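Hypothetical protein (Clostridium sporogenes ATCC 15579, PDB 4QRK) is of unknown function but adopts a right-handed beta-helix and is a putative cell adhesion protein of the DUF2154 family. Local coordinates at residues A[166-171]-A[192-197]. Sequence-based numbering, arbitrary orientation.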
ATOM      1  N   ILE A 166       2.814 -17.781  -8.327  1.00 38.53           N
ATOM      2  CA  ILE A 166       3.412 -18.146  -7.061  1.00 32.82           C
ATOM      3  C   ILE A 166       2.329 -18.390  -6.029  1.00 28.40           C
ATOM      4  O   ILE A 166       1.189 -17.937  -6.162  1.00 31.44           O
ATOM      5  CB  ILE A 166       4.450 -17.116  -6.597  1.00 42.45           C
ATOM      6  CG1 ILE A 166       3.810 -15.847  -6.087  1.00 39.58           C
ATOM      7  CG2 ILE A 166       5.400 -16.769  -7.758  1.00 41.81           C
ATOM      8  CD1 ILE A 166       4.799 -14.984  -5.357  1.00 48.45           C
ATOM      9  N   GLY A 167       2.686 -19.137  -4.993  1.00 28.66           N
ATOM     10  CA  GLY A 167       1.726 -19.502  -3.969  1.00 27.43           C
ATOM     11  C   GLY A 167       1.273 -18.322  -3.153  1.00 27.04           C
ATOM     12  O   GLY A 167       2.053 -17.452  -2.760  1.00 28.96           O
ATOM     13  N   VAL A 168      -0.023 -18.303  -2.898  1.00 28.31           N
ATOM     14  CA  VAL A 168      -0.669 -17.297  -2.085  1.00 25.58           C
ATOM     15  C   VAL A 168      -1.591 -17.943  -1.041  1.00 27.59           C
ATOM     16  O   VAL A 168      -2.364 -18.880  -1.334  1.00 29.61           O
ATOM     17  CB  VAL A 168      -1.502 -16.343  -3.001  1.00 32.88           C
ATOM     18  CG1 VAL A 168      -2.213 -15.322  -2.204  1.00 46.21           C
ATOM     19  CG2 VAL A 168      -0.612 -15.660  -3.993  1.00 32.90           C
ATOM     20  N   LYS A 169      -1.474 -17.463   0.190  1.00 25.75           N
ATOM     21  CA  LYS A 169      -2.412 -17.810   1.245  1.00 28.41           C
ATOM     22  C   LYS A 169      -2.893 -16.546   1.890  1.00 29.22           C
ATOM     23  O   LYS A 169      -2.077 -15.709   2.274  1.00 31.83           O
ATOM     24  CB  LYS A 169      -1.731 -18.719   2.275  1.00 29.52           C
ATOM     25  CG  LYS A 169      -2.603 -19.181   3.423  1.00 43.68           C
ATOM     26  CD  LYS A 169      -1.817 -20.218   4.213  1.00 56.76           C
ATOM     27  CE  LYS A 169      -2.550 -20.827   5.379  1.00 66.66           C
ATOM     28  NZ  LYS A 169      -1.802 -22.051   5.860  1.00 66.19           N
ATOM     29  N   ILE A 170      -4.215 -16.420   2.016  1.00 22.35           N
ATOM     30  CA  ILE A 170      -4.857 -15.207   2.541  1.00 25.17           C
ATOM     31  C   ILE A 170      -5.728 -15.575   3.722  1.00 29.76           C
ATOM     32  O   ILE A 170      -6.616 -16.433   3.612  1.00 32.61           O
ATOM     33  CB  ILE A 170      -5.806 -14.543   1.531  1.00 30.76           C
ATOM     34  CG1 ILE A 170      -5.086 -14.253   0.218  1.00 33.19           C
ATOM     35  CG2 ILE A 170      -6.395 -13.206   2.106  1.00 29.98           C
ATOM     36  CD1 ILE A 170      -5.530 -15.133  -0.878  1.00 39.55           C
ATOM     37  N   LYS A 171      -5.467 -14.957   4.856  1.00 24.16           N
ATOM     38  CA  LYS A 171      -6.417 -15.003   5.967  1.00 27.48           C
ATOM     39  C   LYS A 171      -7.249 -13.740   5.891  1.00 30.89           C
ATOM     40  O   LYS A 171      -6.725 -12.641   6.012  1.00 30.74           O
ATOM     41  CB  LYS A 171      -5.685 -15.149   7.307  1.00 30.30           C
ATOM     42  CG  LYS A 171      -6.617 -15.192   8.525  1.00 45.46           C
ATOM     43  CD  LYS A 171      -5.833 -15.467   9.812  1.00 59.90           C
ATOM     44  CE  LYS A 171      -6.755 -15.817  10.982  1.00 78.66           C
ATOM     45  NZ  LYS A 171      -6.038 -16.511  12.106  1.00 86.94           N
ATOM     46  N   TYR A 192      -7.950 -18.608   2.468  1.00 26.67           N
ATOM     47  CA  TYR A 192      -8.075 -18.760   1.023  1.00 31.71           C
ATOM     48  C   TYR A 192      -6.708 -18.948   0.397  1.00 39.04           C
ATOM     49  O   TYR A 192      -5.756 -18.266   0.785  1.00 36.42           O
ATOM     50  CB  TYR A 192      -8.711 -17.515   0.422  1.00 30.20           C
ATOM     51  CG  TYR A 192     -10.045 -17.233   1.014  1.00 33.66           C
ATOM     52  CD1 TYR A 192     -10.147 -16.575   2.221  1.00 27.78           C
ATOM     53  CD2 TYR A 192     -11.198 -17.650   0.383  1.00 36.05           C
ATOM     54  CE1 TYR A 192     -11.368 -16.313   2.795  1.00 30.21           C
ATOM     55  CE2 TYR A 192     -12.427 -17.415   0.938  1.00 31.80           C
ATOM     56  CZ  TYR A 192     -12.513 -16.752   2.162  1.00 39.74           C
ATOM     57  OH  TYR A 192     -13.735 -16.493   2.737  1.00 40.78           O
ATOM     58  N   LYS A 193      -6.608 -19.843  -0.577  1.00 31.24           N
ATOM     59  CA  LYS A 193      -5.326 -20.092  -1.230  1.00 27.73           C
ATOM     60  C   LYS A 193      -5.518 -20.293  -2.709  1.00 26.98           C
ATOM     61  O   LYS A 193      -6.606 -20.638  -3.148  1.00 30.66           O
ATOM     62  CB  LYS A 193      -4.694 -21.382  -0.694  1.00 41.29           C
ATOM     63  CG  LYS A 193      -4.480 -21.430   0.788  1.00 53.60           C
ATOM     64  CD  LYS A 193      -4.168 -22.855   1.251  1.00 67.12           C
ATOM     65  CE  LYS A 193      -5.414 -23.739   1.203  1.00 81.16           C
ATOM     66  NZ  LYS A 193      -5.271 -25.032   1.954  1.00 79.44           N
ATOM     67  N   ASN A 194      -4.440 -20.135  -3.468  1.00 32.35           N
ATOM     68  CA  ASN A 194      -4.429 -20.578  -4.845  1.00 33.89           C
ATOM     69  C   ASN A 194      -3.753 -21.929  -4.978  1.00 34.02           C
ATOM     70  O   ASN A 194      -3.227 -22.509  -3.998  1.00 30.60           O
ATOM     71  CB  ASN A 194      -3.793 -19.541  -5.771  1.00 32.35           C
ATOM     72  CG  ASN A 194      -2.311 -19.307  -5.494  1.00 27.35           C
ATOM     73  OD1 ASN A 194      -1.666 -20.015  -4.703  1.00 33.99           O
ATOM     74  ND2 ASN A 194      -1.754 -18.322  -6.186  1.00 32.09           N
ATOM     75  N   SER A 195      -3.784 -22.447  -6.192  1.00 39.66           N
ATOM     76  CA  SER A 195      -3.307 -23.807  -6.433  1.00 47.57           C
ATOM     77  C   SER A 195      -1.785 -23.884  -6.253  1.00 39.57           C
ATOM     78  O   SER A 195      -1.272 -24.935  -5.895  1.00 34.24           O
ATOM     79  CB  SER A 195      -3.737 -24.300  -7.825  1.00 52.53           C
ATOM     80  OG  SER A 195      -3.302 -23.410  -8.838  1.00 63.21           O
ATOM     81  N   GLN A 196      -1.061 -22.780  -6.460  1.00 33.62           N
ATOM     82  CA  GLN A 196       0.402 -22.816  -6.284  1.00 29.62           C
ATOM     83  C   GLN A 196       0.883 -22.849  -4.828  1.00 32.04           C
ATOM     84  O   GLN A 196       2.040 -23.164  -4.560  1.00 32.61           O
ATOM     85  CB  GLN A 196       1.088 -21.707  -7.061  1.00 32.68           C
ATOM     86  CG  GLN A 196       1.223 -22.025  -8.523  1.00 38.03           C
ATOM     87  CD  GLN A 196       2.217 -23.145  -8.791  1.00 45.18           C
ATOM     88  OE1 GLN A 196       1.820 -24.271  -9.050  1.00 48.26           O
ATOM     89  NE2 GLN A 196       3.500 -22.838  -8.735  1.00 49.76           N
ATOM     90  N   TYR A 197       0.006 -22.544  -3.883  1.00 34.12           N
ATOM     91  CA  TYR A 197       0.451 -22.459  -2.500  1.00 31.37           C
ATOM     92  C   TYR A 197       0.900 -23.821  -1.972  1.00 39.14           C
ATOM     93  O   TYR A 197       0.168 -24.807  -2.064  1.00 37.83           O
ATOM     94  CB  TYR A 197      -0.627 -21.917  -1.588  1.00 27.09           C
ATOM     95  CG  TYR A 197      -0.074 -21.692  -0.218  1.00 28.96           C
ATOM     96  CD1 TYR A 197       0.737 -20.570   0.053  1.00 34.14           C
ATOM     97  CD2 TYR A 197      -0.310 -22.607   0.803  1.00 34.73           C
ATOM     98  CE1 TYR A 197       1.261 -20.375   1.303  1.00 38.80           C
ATOM     99  CE2 TYR A 197       0.223 -22.421   2.055  1.00 32.53           C
ATOM    100  CZ  TYR A 197       1.002 -21.315   2.307  1.00 38.45           C
ATOM    101  OH  TYR A 197       1.523 -21.155   3.565  1.00 35.06           O
TER
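K169 lays its CB over one face of the Y197 ring, 3.8 Å from the ring centroid and shifted toward the rim, a CH-pi contact. K169 CG stands anti to the backbone N (chi1 -179°), and the extended chain brings K169 CD against the phenol end, 3.5 Å from Y197 OH. On the same face of the sheet K193 runs alongside K169, their CG atoms 3.9 Å apart; its ammonium pairs with E187, while Y197 OH bonds to E205.

N194 continues the pairing through its side chain. With CG between the backbone N and the carbonyl carbon (chi1 65°), the amide reaches segment 166-171: N194 ND2 donates almost straight to I166 O (3.0 Å, 170° at the hydrogen), and N194 OD1 accepts from V168 N (3.0 Å), which lies above the carbonyl plane. The backbone N of N194 bonds to V168 O, so three bonds hold this residue at the start of a type I turn. Farther along, I170 and Y192 form an antiparallel hydrogen-bonded pair, I170 N to Y192 O being 2.7 Å.

Near one end of the beta-helix, strand 167-174 lies between parallel strand 203-210 and antiparallel strand 191-193, while I170 and Y192 both pack on I217 of strand 215-219.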